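Local atomic coordinates of DsbA-like disulfide oxidoreductase (Wolbachia endosymbiont of Drosophila melanogaster, PDB entry 6EEZ), a protein that probably catalyses thiol-disulfide exchange, working as a disulfide isomerase of the DsbA-like group with a thioredoxin-type active site. Residues S34-G39 with K65-D70. Residues are numbered along the deposited sequence; the frame is centred on the assembly and turned at random.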
ATOM      1  N   SER A  34       5.853  -1.525 -17.327  1.00 41.86           N
ATOM      2  CA  SER A  34       5.770  -0.052 -17.341  1.00 41.61           C
ATOM      3  C   SER A  34       4.432   0.451 -16.791  1.00 40.64           C
ATOM      4  O   SER A  34       4.269   1.654 -16.541  1.00 40.75           O
ATOM      5  CB  SER A  34       5.972   0.499 -18.755  1.00 43.11           C
ATOM      6  OG  SER A  34       7.267   0.174 -19.246  1.00 44.41           O
ATOM      7  N   VAL A  35       3.471  -0.458 -16.630  1.00 36.99           N
ATOM      8  CA  VAL A  35       2.182  -0.109 -16.056  1.00 36.11           C
ATOM      9  C   VAL A  35       2.221  -0.350 -14.555  1.00 35.10           C
ATOM     10  O   VAL A  35       2.039  -1.473 -14.086  1.00 35.28           O
ATOM     11  CB  VAL A  35       1.041  -0.914 -16.693  1.00 36.84           C
ATOM     12  CG1 VAL A  35      -0.311  -0.446 -16.160  1.00 36.73           C
ATOM     13  CG2 VAL A  35       1.095  -0.780 -18.212  1.00 37.99           C
ATOM     14  N   ILE A  36       2.460   0.721 -13.818  1.00 31.26           N
ATOM     15  CA  ILE A  36       2.733   0.654 -12.401  1.00 30.68           C
ATOM     16  C   ILE A  36       1.573   1.246 -11.605  1.00 30.42           C
ATOM     17  O   ILE A  36       1.190   2.402 -11.806  1.00 31.04           O
ATOM     18  CB  ILE A  36       4.040   1.402 -12.086  1.00 30.58           C
ATOM     19  CG1 ILE A  36       5.187   0.785 -12.898  1.00 31.49           C
ATOM     20  CG2 ILE A  36       4.341   1.417 -10.604  1.00 29.93           C
ATOM     21  CD1 ILE A  36       6.468   1.546 -12.826  1.00 32.13           C
ATOM     22  N   ALA A  37       1.002   0.439 -10.721  1.00 31.08           N
ATOM     23  CA  ALA A  37      -0.034   0.916  -9.826  1.00 30.42           C
ATOM     24  C   ALA A  37       0.590   1.224  -8.470  1.00 30.01           C
ATOM     25  O   ALA A  37       1.514   0.531  -8.046  1.00 30.17           O
ATOM     26  CB  ALA A  37      -1.131  -0.113  -9.698  1.00 30.57           C
ATOM     27  N   VAL A  38       0.105   2.269  -7.801  1.00 26.93           N
ATOM     28  CA  VAL A  38       0.593   2.631  -6.475  1.00 26.86           C
ATOM     29  C   VAL A  38      -0.577   2.832  -5.512  1.00 26.60           C
ATOM     30  O   VAL A  38      -1.349   3.791  -5.640  1.00 26.23           O
ATOM     31  CB  VAL A  38       1.455   3.897  -6.522  1.00 26.84           C
ATOM     32  CG1 VAL A  38       2.169   4.087  -5.207  1.00 27.28           C
ATOM     33  CG2 VAL A  38       2.464   3.838  -7.697  1.00 27.67           C
ATOM     34  N   GLY A  39      -0.709   1.914  -4.548  1.00 27.10           N
ATOM     35  CA  GLY A  39      -1.879   1.871  -3.678  1.00 27.32           C
ATOM     36  C   GLY A  39      -1.558   2.481  -2.331  1.00 27.83           C
ATOM     37  O   GLY A  39      -0.484   2.223  -1.791  1.00 28.70           O
ATOM     38  N   LYS A  65       2.994  -3.664 -12.148  1.00 34.31           N
ATOM     39  CA  LYS A  65       3.704  -3.641 -10.894  1.00 33.69           C
ATOM     40  C   LYS A  65       2.793  -2.891  -9.941  1.00 33.09           C
ATOM     41  O   LYS A  65       2.266  -1.835 -10.287  1.00 33.12           O
ATOM     42  CB  LYS A  65       5.078  -2.972 -10.997  1.00 33.56           C
ATOM     43  CG  LYS A  65       5.880  -3.059  -9.693  1.00 33.94           C
ATOM     44  CD  LYS A  65       7.314  -2.535  -9.820  1.00 35.22           C
ATOM     45  CE  LYS A  65       7.386  -0.996  -9.705  1.00 34.92           C
ATOM     46  NZ  LYS A  65       8.712  -0.484  -9.172  1.00 35.75           N
ATOM     47  N   TYR A  66       2.604  -3.444  -8.754  1.00 30.81           N
ATOM     48  CA  TYR A  66       1.790  -2.820  -7.725  1.00 30.41           C
ATOM     49  C   TYR A  66       2.653  -2.492  -6.516  1.00 30.49           C
ATOM     50  O   TYR A  66       3.146  -3.383  -5.823  1.00 30.95           O
ATOM     51  CB  TYR A  66       0.644  -3.726  -7.328  1.00 30.98           C
ATOM     52  CG  TYR A  66      -0.426  -3.041  -6.477  1.00 30.55           C
ATOM     53  CD1 TYR A  66      -0.229  -2.814  -5.114  1.00 30.54           C
ATOM     54  CD2 TYR A  66      -1.628  -2.640  -7.040  1.00 30.56           C
ATOM     55  CE1 TYR A  66      -1.222  -2.183  -4.326  1.00 30.70           C
ATOM     56  CE2 TYR A  66      -2.609  -2.021  -6.276  1.00 30.79           C
ATOM     57  CZ  TYR A  66      -2.402  -1.801  -4.925  1.00 30.70           C
ATOM     58  OH  TYR A  66      -3.389  -1.201  -4.205  1.00 30.62           O
ATOM     59  N   ILE A  67       2.828  -1.200  -6.267  1.00 29.67           N
ATOM     60  CA  ILE A  67       3.600  -0.718  -5.128  1.00 30.20           C
ATOM     61  C   ILE A  67       2.648  -0.434  -3.965  1.00 30.09           C
ATOM     62  O   ILE A  67       1.570   0.107  -4.173  1.00 29.23           O
ATOM     63  CB  ILE A  67       4.390   0.545  -5.504  1.00 30.59           C
ATOM     64  CG1 ILE A  67       5.336   0.218  -6.646  1.00 30.90           C
ATOM     65  CG2 ILE A  67       5.149   1.115  -4.302  1.00 31.71           C
ATOM     66  CD1 ILE A  67       6.038   1.406  -7.215  1.00 31.37           C
ATOM     67  N   PHE A  68       3.054  -0.809  -2.753  1.00 32.85           N
ATOM     68  CA  PHE A  68       2.230  -0.651  -1.540  1.00 33.08           C
ATOM     69  C   PHE A  68       2.750   0.496  -0.699  1.00 33.44           C
ATOM     70  O   PHE A  68       3.898   0.467  -0.230  1.00 34.49           O
ATOM     71  CB  PHE A  68       2.227  -1.925  -0.694  1.00 33.99           C
ATOM     72  CG  PHE A  68       1.694  -3.134  -1.417  1.00 33.89           C
ATOM     73  CD1 PHE A  68       0.327  -3.360  -1.518  1.00 33.98           C
ATOM     74  CD2 PHE A  68       2.563  -4.040  -1.997  1.00 33.89           C
ATOM     75  CE1 PHE A  68      -0.174  -4.481  -2.186  1.00 34.08           C
ATOM     76  CE2 PHE A  68       2.071  -5.177  -2.673  1.00 33.96           C
ATOM     77  CZ  PHE A  68       0.695  -5.379  -2.767  1.00 33.91           C
ATOM     78  N   ARG A  69       1.906   1.518  -0.531  1.00 32.85           N
ATOM     79  CA  ARG A  69       2.212   2.624   0.366  1.00 33.32           C
ATOM     80  C   ARG A  69       1.378   2.588   1.621  1.00 33.36           C
ATOM     81  O   ARG A  69       0.188   2.856   1.603  1.00 32.13           O
ATOM     82  CB  ARG A  69       2.003   3.944  -0.346  1.00 32.71           C
ATOM     83  CG  ARG A  69       3.032   4.155  -1.401  1.00 33.84           C
ATOM     84  CD  ARG A  69       4.412   4.097  -0.788  1.00 36.14           C
ATOM     85  NE  ARG A  69       5.332   4.842  -1.613  1.00 37.05           N
ATOM     86  CZ  ARG A  69       5.756   6.076  -1.390  1.00 37.42           C
ATOM     87  NH1 ARG A  69       5.404   6.745  -0.313  1.00 37.20           N
ATOM     88  NH2 ARG A  69       6.588   6.616  -2.254  1.00 37.65           N
ATOM     89  N   ASP A  70       2.043   2.234   2.711  1.00 35.39           N
ATOM     90  CA  ASP A  70       1.420   2.154   4.017  1.00 35.93           C
ATOM     91  C   ASP A  70       1.277   3.572   4.542  1.00 35.49           C
ATOM     92  O   ASP A  70       2.280   4.217   4.855  1.00 36.10           O
ATOM     93  CB  ASP A  70       2.262   1.283   4.953  1.00 37.27           C
ATOM     94  CG  ASP A  70       2.143  -0.191   4.627  1.00 37.70           C
ATOM     95  OD1 ASP A  70       1.053  -0.761   4.841  1.00 38.07           O
ATOM     96  OD2 ASP A  70       3.123  -0.776   4.127  1.00 37.65           O
TER
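The backbone of Ala-37 and Gly-39 hydrogen-bonds to Lys-65, Ile-67 and Arg-69, which puts Ala-37 beside Tyr-66 and Gly-39 beside Phe-68. Strands 36-41 and 65-70 are two inner, parallel strands of the thioredoxin-fold sheet, joined by a beta-alpha-beta crossover through helices 46-50 and 52-60. Five backbone hydrogen bonds alternate direction, from Lys-65 N to Val-35 O at one end to Arg-69 N to Gly-39 O at the other. Ala-37 N sits 2.6 Å from Lys-65 O, nearly in line with that carbonyl, and Ile-36 CA adds a CA-H...O contact to the same oxygen.

On the face bearing Ala-37 and Tyr-66, the phenol lies over the neighbouring strand. Tyr-66 CG is anti to the backbone N (chi1 -168°), which sets it beside the carbonyl carbon. The ring's CD2 meets Ala-37 CB at 3.7 Å. Tyr-66 OH sits 3.5 Å from Gly-39 CA; it is buried and has no polar partner in the model. Tyr-66 CD1 also rests 3.4 Å above the ring plane of Phe-68, toward the rim. Ile-55 and Ile-59 of helix 52-60 pack on Tyr-66.

On the other face, Ile-36 CG2 touches Ile-67 CD1 at 3.8 Å, and Lys-65 runs alongside Ile-36, bringing its CE against CG2 and CD1. Phe-21 covers Ile-36 and Val-38, and Lys-65 makes a cation-pi contact with Tyr-27. Farther along, Val-38 and Arg-69 lie side by side. The guanidinium turns away from the pair, where NH1 bonds Ser-147 OG and Tyr-25 offers a cation-pi partner, while Arg-69 CG remains 3.9 Å from Val-38 CG1.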